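Local coordinates for dual specificity protein phosphatase 14 (Homo sapiens, PDB 2WGP) that removes phosphate from tyrosine, serine and threonine residues of proteins, inactivating the MAP kinases ERK, JNK and p38 and dampening T-cell receptor signalling through TAB1, at residues A[133-137]-A[154-158]; A[93-97]-A[124-128]. All blocks are in the same frame, centred on the assembly; numbering follows the deposited sequence.

Contact 1 of 2, residues A[133-137]-A[154-158]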
loop_
_atom_site.group_PDB
_atom_site.type_symbol
_atom_site.label_atom_id
_atom_site.label_comp_id
_atom_site.label_asym_id
_atom_site.label_seq_id
_atom_site.Cartn_x
_atom_site.Cartn_y
_atom_site.Cartn_z
ATOM N N LEU A 133 25.309 -8.686 13.619
ATOM C CA LEU A 133 24.955 -7.557 12.766
ATOM C C LEU A 133 25.340 -6.202 13.393
ATOM O O LEU A 133 25.859 -5.329 12.698
ATOM C CB LEU A 133 23.464 -7.577 12.458
ATOM C CG LEU A 133 22.884 -6.459 11.620
ATOM C CD1 LEU A 133 23.681 -6.281 10.304
ATOM C CD2 LEU A 133 21.407 -6.772 11.340
ATOM N N LEU A 134 25.106 -6.034 14.696
ATOM C CA LEU A 134 25.466 -4.777 15.354
ATOM C C LEU A 134 26.995 -4.552 15.269
ATOM O O LEU A 134 27.454 -3.454 14.922
ATOM C CB LEU A 134 24.989 -4.758 16.807
ATOM C CG LEU A 134 25.331 -3.518 17.620
ATOM C CD1 LEU A 134 24.811 -2.220 16.956
ATOM C CD2 LEU A 134 24.830 -3.667 19.089
ATOM N N GLU A 135 27.771 -5.597 15.554
ATOM C CA GLU A 135 29.234 -5.495 15.483
ATOM C C GLU A 135 29.720 -5.222 14.056
ATOM O O GLU A 135 30.642 -4.445 13.865
ATOM C CB GLU A 135 29.931 -6.771 15.978
ATOM C CG GLU A 135 29.773 -7.153 17.421
ATOM C CD GLU A 135 30.467 -8.530 17.752
ATOM O OE1 GLU A 135 29.926 -9.650 17.427
ATOM O OE2 GLU A 135 31.571 -8.481 18.351
ATOM N N ALA A 136 29.094 -5.884 13.078
ATOM C CA ALA A 136 29.453 -5.765 11.664
ATOM C C ALA A 136 29.191 -4.329 11.164
ATOM O O ALA A 136 30.020 -3.737 10.500
ATOM C CB ALA A 136 28.672 -6.818 10.814
ATOM N N TYR A 137 28.032 -3.783 11.525
ATOM C CA TYR A 137 27.719 -2.365 11.303
ATOM C C TYR A 137 28.755 -1.442 11.933
ATOM O O TYR A 137 29.319 -0.583 11.245
ATOM C CB TYR A 137 26.288 -2.070 11.796
ATOM C CG TYR A 137 25.882 -0.621 11.712
ATOM C CD1 TYR A 137 25.681 0.010 10.480
ATOM C CD2 TYR A 137 25.706 0.115 12.872
ATOM C CE1 TYR A 137 25.308 1.374 10.430
ATOM C CE2 TYR A 137 25.325 1.442 12.835
ATOM C CZ TYR A 137 25.124 2.063 11.631
ATOM O OH TYR A 137 24.754 3.389 11.638
ATOM N N TRP A 154 18.324 -2.944 5.635
ATOM C CA TRP A 154 18.303 -3.323 7.045
ATOM C C TRP A 154 17.385 -4.517 7.352
ATOM O O TRP A 154 17.822 -5.437 8.025
ATOM C CB TRP A 154 17.981 -2.122 7.948
ATOM C CG TRP A 154 19.214 -1.367 8.300
ATOM C CD1 TRP A 154 19.592 -0.162 7.819
ATOM C CD2 TRP A 154 20.245 -1.786 9.201
ATOM N NE1 TRP A 154 20.792 0.213 8.363
ATOM C CE2 TRP A 154 21.223 -0.772 9.210
ATOM C CE3 TRP A 154 20.440 -2.928 9.997
ATOM C CZ2 TRP A 154 22.383 -0.850 9.995
ATOM C CZ3 TRP A 154 21.589 -2.992 10.791
ATOM C CH2 TRP A 154 22.540 -1.961 10.780
ATOM N N ARG A 155 16.139 -4.490 6.887
ATOM C CA ARG A 155 15.223 -5.652 7.022
ATOM C C ARG A 155 15.891 -6.931 6.499
ATOM O O ARG A 155 15.857 -7.972 7.142
ATOM C CB ARG A 155 13.893 -5.435 6.295
ATOM C CG ARG A 155 13.020 -4.366 6.897
ATOM C CD ARG A 155 11.595 -4.394 6.324
ATOM N NE ARG A 155 11.506 -4.007 4.910
ATOM C CZ ARG A 155 11.390 -2.759 4.433
ATOM N NH1 ARG A 155 11.370 -1.701 5.244
ATOM N NH2 ARG A 155 11.307 -2.576 3.120
ATOM N N GLN A 156 16.564 -6.812 5.367
ATOM C CA GLN A 156 17.173 -7.972 4.729
ATOM C C GLN A 156 18.391 -8.454 5.504
ATOM O O GLN A 156 18.576 -9.663 5.682
ATOM C CB GLN A 156 17.498 -7.658 3.263
ATOM C CG GLN A 156 16.258 -7.394 2.403
ATOM C CD GLN A 156 16.574 -7.070 0.957
ATOM O OE1 GLN A 156 17.276 -7.835 0.283
ATOM N NE2 GLN A 156 16.019 -5.953 0.445
ATOM N N LEU A 157 19.222 -7.518 5.983
ATOM C CA LEU A 157 20.364 -7.871 6.849
ATOM C C LEU A 157 19.939 -8.571 8.140
ATOM O O LEU A 157 20.615 -9.498 8.601
ATOM C CB LEU A 157 21.166 -6.613 7.222
ATOM C CG LEU A 157 22.080 -6.062 6.132
ATOM C CD1 LEU A 157 22.573 -4.698 6.516
ATOM C CD2 LEU A 157 23.226 -7.029 5.806
ATOM N N ILE A 158 18.838 -8.106 8.726
ATOM C CA ILE A 158 18.306 -8.663 9.980
ATOM C C ILE A 158 17.846 -10.105 9.769
ATOM O O ILE A 158 18.123 -10.969 10.591
ATOM C CB ILE A 158 17.158 -7.812 10.580
ATOM C CG1 ILE A 158 17.711 -6.516 11.183
ATOM C CG2 ILE A 158 16.400 -8.627 11.677
ATOM C CD1 ILE A 158 16.656 -5.373 11.420
#
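Two helices whose local axes come no closer than 11.9 Å can still be in contact if large side chains span the gap, and residues 133-137 and 154-158 illustrate how. The aromatic part is a T-shaped (edge-to-face) pair: the six-membered ring of Trp154 points its edge at the face of Tyr137, with centroids 5.1 Å apart and planes at 69°. Trp154 CZ2 lies 3.4 Å from Tyr137 CD1. The CA-to-CB bond of Trp154 runs sideways, so it is the length of the indole that carries the ring across. The apolar part centres on Leu133, which meets three residues of the other helix. Leu133 CG is 3.8 Å from Trp154 CZ3, Leu133 CD1 4.0 Å from Leu157 CB, and Leu133 CD2 3.7 Å from Ile158 CG1. Residues 133 and 137 are one turn apart, so both side chains are presented on the same face; Tyr137 N bonds to Leu133 O at 2.9 Å. No hydrogen bond joins the two segments. The polar atoms of the aromatic pair turn instead to the C-terminal helix 182-188, Tyr137 OH to Glu187 and Trp154 NE1 to Tyr184. The helices run at 128° to one another, and together they form part of the apolar helical core of the phosphatase catalytic domain, away from the catalytic cysteine.

Contact 2 of 2, residues A[93-97]-A[124-128]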
loop_
_atom_site.group_PDB
_atom_site.type_symbol
_atom_site.label_atom_id
_atom_site.label_comp_id
_atom_site.label_asym_id
_atom_site.label_seq_id
_atom_site.Cartn_x
_atom_site.Cartn_y
_atom_site.Cartn_z
ATOM N N ALA A 93 29.634 -12.469 -0.671
ATOM C CA ALA A 93 30.438 -12.854 0.480
ATOM C C ALA A 93 31.371 -14.029 0.133
ATOM O O ALA A 93 32.558 -14.006 0.458
ATOM C CB ALA A 93 29.542 -13.179 1.666
ATOM N N ASP A 94 30.842 -15.028 -0.556
ATOM C CA ASP A 94 31.659 -16.147 -1.055
ATOM C C ASP A 94 32.774 -15.699 -2.020
ATOM O O ASP A 94 33.885 -16.217 -1.956
ATOM C CB ASP A 94 30.772 -17.200 -1.722
ATOM C CG ASP A 94 29.885 -17.932 -0.735
ATOM O OD1 ASP A 94 30.022 -17.713 0.492
ATOM O OD2 ASP A 94 29.054 -18.748 -1.194
ATOM N N LYS A 95 32.478 -14.740 -2.885
ATOM C CA LYS A 95 33.478 -14.204 -3.823
ATOM C C LYS A 95 34.620 -13.464 -3.102
ATOM O O LYS A 95 35.804 -13.721 -3.366
ATOM C CB LYS A 95 32.820 -13.305 -4.874
ATOM C CG LYS A 95 33.803 -12.741 -5.913
ATOM C CD LYS A 95 34.547 -13.834 -6.650
ATOM C CE LYS A 95 35.370 -13.307 -7.814
ATOM N NZ LYS A 95 36.059 -14.471 -8.535
ATOM N N ILE A 96 34.251 -12.605 -2.149
ATOM C CA ILE A 96 35.232 -11.901 -1.320
ATOM C C ILE A 96 36.127 -12.929 -0.634
ATOM O O ILE A 96 37.339 -12.757 -0.615
ATOM C CB ILE A 96 34.594 -10.937 -0.262
ATOM C CG1 ILE A 96 33.800 -9.818 -0.960
ATOM C CG2 ILE A 96 35.694 -10.310 0.623
ATOM C CD1 ILE A 96 32.705 -9.088 -0.063
ATOM N N HIS A 97 35.523 -13.985 -0.095
ATOM C CA HIS A 97 36.265 -15.047 0.596
ATOM C C HIS A 97 37.183 -15.807 -0.370
ATOM O O HIS A 97 38.341 -16.069 -0.055
ATOM C CB HIS A 97 35.276 -16.002 1.292
ATOM C CG HIS A 97 35.927 -17.134 2.030
ATOM N ND1 HIS A 97 36.658 -16.942 3.180
ATOM C CD2 HIS A 97 35.950 -18.465 1.787
ATOM C CE1 HIS A 97 37.104 -18.106 3.618
ATOM N NE2 HIS A 97 36.687 -19.048 2.791
ATOM N N TYR A 124 29.048 -9.928 4.467
ATOM C CA TYR A 124 30.320 -10.669 4.421
ATOM C C TYR A 124 30.968 -10.833 5.808
ATOM O O TYR A 124 31.379 -11.934 6.189
ATOM C CB TYR A 124 31.320 -9.989 3.454
ATOM C CG TYR A 124 32.725 -10.501 3.609
ATOM C CD1 TYR A 124 33.105 -11.739 3.060
ATOM C CD2 TYR A 124 33.672 -9.784 4.355
ATOM C CE1 TYR A 124 34.382 -12.231 3.221
ATOM C CE2 TYR A 124 34.957 -10.285 4.550
ATOM C CZ TYR A 124 35.310 -11.499 3.977
ATOM O OH TYR A 124 36.581 -11.976 4.138
ATOM N N LEU A 125 31.046 -9.742 6.554
ATOM C CA LEU A 125 31.593 -9.765 7.918
ATOM C C LEU A 125 30.842 -10.732 8.847
ATOM O O LEU A 125 31.465 -11.461 9.613
ATOM C CB LEU A 125 31.598 -8.359 8.521
ATOM C CG LEU A 125 32.587 -7.325 7.957
ATOM C CD1 LEU A 125 32.383 -5.975 8.689
ATOM C CD2 LEU A 125 34.050 -7.797 8.070
ATOM N N MET A 126 29.516 -10.761 8.762
ATOM C CA MET A 126 28.738 -11.711 9.532
ATOM C C MET A 126 29.034 -13.158 9.139
ATOM O O MET A 126 29.241 -14.013 10.019
ATOM C CB MET A 126 27.243 -11.456 9.393
ATOM C CG MET A 126 26.741 -10.198 10.123
ATOM S SD MET A 126 24.971 -10.171 10.290
ATOM C CE MET A 126 24.462 -9.793 8.591
ATOM N N LYS A 127 29.066 -13.425 7.834
ATOM C CA LYS A 127 29.237 -14.785 7.349
ATOM C C LYS A 127 30.642 -15.327 7.565
ATOM O O LYS A 127 30.795 -16.481 7.965
ATOM C CB LYS A 127 28.863 -14.911 5.874
ATOM C CG LYS A 127 28.855 -16.388 5.386
ATOM C CD LYS A 127 28.461 -16.528 3.936
ATOM C CE LYS A 127 28.455 -18.013 3.542
ATOM N NZ LYS A 127 27.757 -18.224 2.261
ATOM N N PHE A 128 31.663 -14.517 7.304
ATOM C CA PHE A 128 33.037 -15.027 7.330
ATOM C C PHE A 128 33.915 -14.534 8.483
ATOM O O PHE A 128 35.003 -15.066 8.674
ATOM C CB PHE A 128 33.715 -14.761 5.980
ATOM C CG PHE A 128 33.240 -15.673 4.900
ATOM C CD1 PHE A 128 33.648 -17.014 4.877
ATOM C CD2 PHE A 128 32.373 -15.213 3.914
ATOM C CE1 PHE A 128 33.207 -17.864 3.898
ATOM C CE2 PHE A 128 31.942 -16.047 2.932
ATOM C CZ PHE A 128 32.356 -17.384 2.918
HETATM O O HOH W 1 26.680 -20.198 -0.122
#
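An ion pair lies at the edge of the packing between residues 93-97 and 124-128, with aromatic side chains further in. The salt bridge between Lys127 NZ and Asp94 OD1 is a 2.9 Å hydrogen bond; the lysine's strongest polar partner is nevertheless Asp90, one turn earlier on helix 89-101, with which it forms a second salt bridge. A water donates to Asp94 OD2 at 3.0 Å and accepts a weak bond from Lys127 NZ at 3.3 Å, giving the ion pair a second, bridged path. Next comes Phe128. Asp94 OD1 lies at the ring edge, 3.4 Å from Phe128 CZ, while one face carries an offset stack with His97, the centroids 4.1 Å apart and the planes only 8° from parallel. The His97 CB also sits over Phe128, 3.6 Å from the ring centroid, as a CH-pi contact. Deeper still, Ile96 CG2 lies 3.6 Å from the centroid of the Tyr124 ring, again as CH-pi, and strand 33-36 contributes Leu33 against both residues. Small Ala93 permits the close approach here: Ala93 CA is 4.5 Å from Tyr124 CA, and Ala93 CB touches Tyr124 CB at 4.1 Å and Phe128 CE2 at 3.9 Å. The axes come within 9.8 Å and cross at -69°, an oblique helix-helix packing in the phosphatase fold that joins helix 89-101 to helix 116-129, the helix that follows the catalytic-cysteine loop.

Overall arrangement
The two contacts involve four different helices, yet they meet through helix 116-129. Its Tyr124, Lys127 and Phe128 face helix 89-101 in contact 2, whereas Met126 turns to contact 1, with Met126 SD 3.6 Å from Leu133 CA and Met126 CE 3.9 Å from Leu157 O. Leu125 likewise reaches Ala136, so one helix is lined on different faces by different partners. The centres of the two contacts lie about 14 Å apart. Contact 1 is the more buried and is joined by apolar and aromatic side chains; contact 2 is only partly buried and adds a hydrated ion pair at its more exposed edge. Here charge sits where the interface is less buried, whereas the more enclosed contact 1 has no hydrogen bond or salt bridge between its segments.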